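Local coordinates for protein peroxiredoxin (Akkermansia muciniphila, PDB 6KHX) that probably reduces hydrogen peroxide and organic hydroperoxides through a reactive cysteine, as a typical 2-Cys peroxiredoxin of the thioredoxin-fold AhpC/TSA family, at residues Phe39-Asp44 with Gly72-Ser77. Residues are numbered along the deposited sequence; the frame is centred on the assembly and turned at random.
Sequences FFYPKD and GCSTDS
The carboxylate of Asp76 takes the backbone N-H of Asp44 on OD2 at 2.7 Å (N to OD2), the donor arriving from above the carboxylate plane. Ser74 OG donates to the same OD2 from the opposite face, so two donors grip one oxygen. The other oxygen, Asp76 OD1, accepts from two waters, one bridging to Pro42 O and one to Asp44 O. Asp44 OD1 lies 3.4 Å from Asp76 OD2, two acceptors side by side; Asp44 OD1 is satisfied instead by Tyr41 OH at 2.6 Å, through its syn lone pair, and Asp44 OD2 by His81. With CG between its backbone N and carbonyl carbon (chi1 63°), the Tyr41 ring lies against Ser74, whose CB sits over one face, 3.6 Å from the centroid, a CH-pi contact. A leucine here would probably leave Asp44 OD1 without its hydroxyl donor and Ser74 CB without an aromatic face. Further back the strands pair in parallel: Tyr41 N bonds Cys73 O at 3.1 Å, while Cys73 N to Phe39 O is weak. Gly72 CA lies over the Phe39 ring, and Cys73 SG meets the Phe40 ring obliquely, 3.7 Å from CE2. Strands 35-40 and 68-74 are thus neighbours within the thioredoxin-fold sheet, helix 48-58 packing on Phe39 and Tyr41, helix 108-112 on Phe40, and helix 78-85 starting just beyond its N-cap, Ser77.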
ATOM      1  N   PHE B  39     -32.222 -19.154 -20.363  1.00 25.71           N
ATOM      2  CA  PHE B  39     -32.762 -17.805 -20.496  1.00 28.11           C
ATOM      3  C   PHE B  39     -33.215 -17.254 -19.146  1.00 30.05           C
ATOM      4  O   PHE B  39     -33.840 -17.953 -18.341  1.00 25.32           O
ATOM      5  CB  PHE B  39     -33.910 -17.741 -21.539  1.00 27.28           C
ATOM      6  CG  PHE B  39     -35.198 -18.373 -21.094  1.00 28.08           C
ATOM      7  CD1 PHE B  39     -35.392 -19.739 -21.195  1.00 30.74           C
ATOM      8  CD2 PHE B  39     -36.233 -17.588 -20.613  1.00 28.38           C
ATOM      9  CE1 PHE B  39     -36.586 -20.316 -20.792  1.00 34.63           C
ATOM     10  CE2 PHE B  39     -37.431 -18.159 -20.214  1.00 33.38           C
ATOM     11  CZ  PHE B  39     -37.607 -19.524 -20.302  1.00 35.44           C
ATOM     12  N   PHE B  40     -32.872 -15.988 -18.918  1.00 28.77           N
ATOM     13  CA  PHE B  40     -33.220 -15.224 -17.729  1.00 31.04           C
ATOM     14  C   PHE B  40     -34.340 -14.245 -18.060  1.00 34.76           C
ATOM     15  O   PHE B  40     -34.316 -13.605 -19.122  1.00 37.98           O
ATOM     16  CB  PHE B  40     -32.010 -14.430 -17.211  1.00 26.48           C
ATOM     17  CG  PHE B  40     -30.808 -15.272 -16.873  1.00 28.61           C
ATOM     18  CD1 PHE B  40     -29.962 -15.736 -17.871  1.00 28.24           C
ATOM     19  CD2 PHE B  40     -30.506 -15.575 -15.554  1.00 31.39           C
ATOM     20  CE1 PHE B  40     -28.855 -16.503 -17.562  1.00 31.71           C
ATOM     21  CE2 PHE B  40     -29.395 -16.336 -15.237  1.00 31.99           C
ATOM     22  CZ  PHE B  40     -28.566 -16.800 -16.240  1.00 27.41           C
ATOM     23  N   TYR B  41     -35.270 -14.095 -17.119  1.00 29.30           N
ATOM     24  CA  TYR B  41     -36.351 -13.120 -17.124  1.00 32.93           C
ATOM     25  C   TYR B  41     -36.397 -12.430 -15.768  1.00 32.61           C
ATOM     26  O   TYR B  41     -35.934 -12.988 -14.768  1.00 33.39           O
ATOM     27  CB  TYR B  41     -37.704 -13.783 -17.426  1.00 26.65           C
ATOM     28  CG  TYR B  41     -38.145 -14.791 -16.395  1.00 28.51           C
ATOM     29  CD1 TYR B  41     -37.671 -16.099 -16.426  1.00 26.35           C
ATOM     30  CD2 TYR B  41     -39.040 -14.441 -15.392  1.00 27.87           C
ATOM     31  CE1 TYR B  41     -38.074 -17.030 -15.487  1.00 27.54           C
ATOM     32  CE2 TYR B  41     -39.451 -15.361 -14.450  1.00 26.20           C
ATOM     33  CZ  TYR B  41     -38.967 -16.654 -14.498  1.00 30.57           C
ATOM     34  OH  TYR B  41     -39.375 -17.574 -13.552  1.00 29.81           O
ATOM     35  N   PRO B  42     -36.973 -11.209 -15.694  1.00 33.61           N
ATOM     36  CA  PRO B  42     -36.860 -10.411 -14.459  1.00 31.72           C
ATOM     37  C   PRO B  42     -37.706 -10.849 -13.270  1.00 30.54           C
ATOM     38  O   PRO B  42     -37.173 -10.971 -12.162  1.00 29.66           O
ATOM     39  CB  PRO B  42     -37.264  -9.001 -14.916  1.00 32.63           C
ATOM     40  CG  PRO B  42     -38.059  -9.205 -16.154  1.00 31.48           C
ATOM     41  CD  PRO B  42     -37.470 -10.404 -16.824  1.00 31.99           C
ATOM     42  N   LYS B  43     -39.007 -11.069 -13.453  1.00 38.13           N
ATOM     43  CA  LYS B  43     -39.889 -11.232 -12.303  1.00 32.59           C
ATOM     44  C   LYS B  43     -40.994 -12.239 -12.594  1.00 37.50           C
ATOM     45  O   LYS B  43     -41.640 -12.166 -13.644  1.00 42.78           O
ATOM     46  CB  LYS B  43     -40.523  -9.888 -11.930  1.00 35.77           C
ATOM     47  CG  LYS B  43     -39.694  -8.996 -11.029  1.00 35.70           C
ATOM     48  CD  LYS B  43     -40.418  -7.683 -10.790  1.00 33.09           C
ATOM     49  CE  LYS B  43     -39.473  -6.610 -10.303  1.00 30.44           C
ATOM     50  NZ  LYS B  43     -40.137  -5.285 -10.259  1.00 35.25           N
ATOM     51  N   ASP B  44     -41.220 -13.157 -11.653  1.00 34.42           N
ATOM     52  CA  ASP B  44     -42.418 -13.985 -11.672  1.00 34.23           C
ATOM     53  C   ASP B  44     -43.663 -13.114 -11.525  1.00 35.64           C
ATOM     54  O   ASP B  44     -43.626 -12.043 -10.914  1.00 32.55           O
ATOM     55  CB  ASP B  44     -42.388 -15.024 -10.542  1.00 40.98           C
ATOM     56  CG  ASP B  44     -41.432 -16.177 -10.808  1.00 36.82           C
ATOM     57  OD1 ASP B  44     -40.803 -16.215 -11.883  1.00 33.43           O
ATOM     58  OD2 ASP B  44     -41.326 -17.063  -9.935  1.00 36.35           O
ATOM     59  N   GLY B  72     -35.029 -22.071 -17.793  1.00 33.44           N
ATOM     60  CA  GLY B  72     -35.304 -20.694 -17.446  1.00 32.98           C
ATOM     61  C   GLY B  72     -34.783 -20.350 -16.060  1.00 32.72           C
ATOM     62  O   GLY B  72     -34.565 -21.219 -15.221  1.00 29.75           O
ATOM     63  N   CYS B  73     -34.611 -19.054 -15.817  1.00 31.61           N
ATOM     64  CA  CYS B  73     -34.051 -18.603 -14.555  1.00 28.57           C
ATOM     65  C   CYS B  73     -34.470 -17.168 -14.277  1.00 32.90           C
ATOM     66  O   CYS B  73     -34.423 -16.313 -15.169  1.00 30.25           O
ATOM     67  CB  CYS B  73     -32.522 -18.699 -14.574  1.00 31.13           C
ATOM     68  SG  CYS B  73     -31.739 -18.139 -13.053  1.00 35.44           S
ATOM     69  N   SER B  74     -34.840 -16.910 -13.022  1.00 28.69           N
ATOM     70  CA  SER B  74     -35.016 -15.560 -12.508  1.00 32.58           C
ATOM     71  C   SER B  74     -34.529 -15.540 -11.069  1.00 31.87           C
ATOM     72  O   SER B  74     -34.277 -16.589 -10.467  1.00 27.07           O
ATOM     73  CB  SER B  74     -36.479 -15.100 -12.578  1.00 27.97           C
ATOM     74  OG  SER B  74     -37.207 -15.553 -11.446  1.00 29.94           O
ATOM     75  N   THR B  75     -34.424 -14.336 -10.502  1.00 29.56           N
ATOM     76  CA  THR B  75     -33.957 -14.188  -9.130  1.00 30.97           C
ATOM     77  C   THR B  75     -35.074 -14.352  -8.107  1.00 32.44           C
ATOM     78  O   THR B  75     -34.864 -14.039  -6.931  1.00 33.70           O
ATOM     79  CB  THR B  75     -33.251 -12.840  -8.927  1.00 32.52           C
ATOM     80  OG1 THR B  75     -34.137 -11.757  -9.235  1.00 36.49           O
ATOM     81  CG2 THR B  75     -32.012 -12.746  -9.803  1.00 31.37           C
ATOM     82  N   ASP B  76     -36.253 -14.809  -8.529  1.00 30.73           N
ATOM     83  CA  ASP B  76     -37.315 -15.167  -7.601  1.00 31.27           C
ATOM     84  C   ASP B  76     -37.020 -16.510  -6.939  1.00 32.54           C
ATOM     85  O   ASP B  76     -36.218 -17.314  -7.425  1.00 31.52           O
ATOM     86  CB  ASP B  76     -38.659 -15.232  -8.321  1.00 32.90           C
ATOM     87  CG  ASP B  76     -39.014 -13.928  -8.988  1.00 36.08           C
ATOM     88  OD1 ASP B  76     -39.284 -12.942  -8.267  1.00 36.57           O
ATOM     89  OD2 ASP B  76     -38.998 -13.881 -10.233  1.00 34.79           O
ATOM     90  N   SER B  77     -37.689 -16.752  -5.817  1.00 33.06           N
ATOM     91  CA  SER B  77     -37.504 -17.996  -5.088  1.00 32.06           C
ATOM     92  C   SER B  77     -38.142 -19.175  -5.828  1.00 35.88           C
ATOM     93  O   SER B  77     -38.977 -19.015  -6.723  1.00 35.94           O
ATOM     94  CB  SER B  77     -38.097 -17.886  -3.686  1.00 33.51           C
ATOM     95  OG  SER B  77     -39.486 -18.172  -3.702  1.00 37.69           O
TER
HETATM   96  O   HOH W   1     -34.502 -11.669 -11.861  1.00 29.57           O
HETATM   97  O   HOH W   2     -37.672 -10.843  -9.374  1.00 36.29           O
HETATM   98  O   HOH W   3     -41.563 -11.593  -9.153  1.00 32.36           O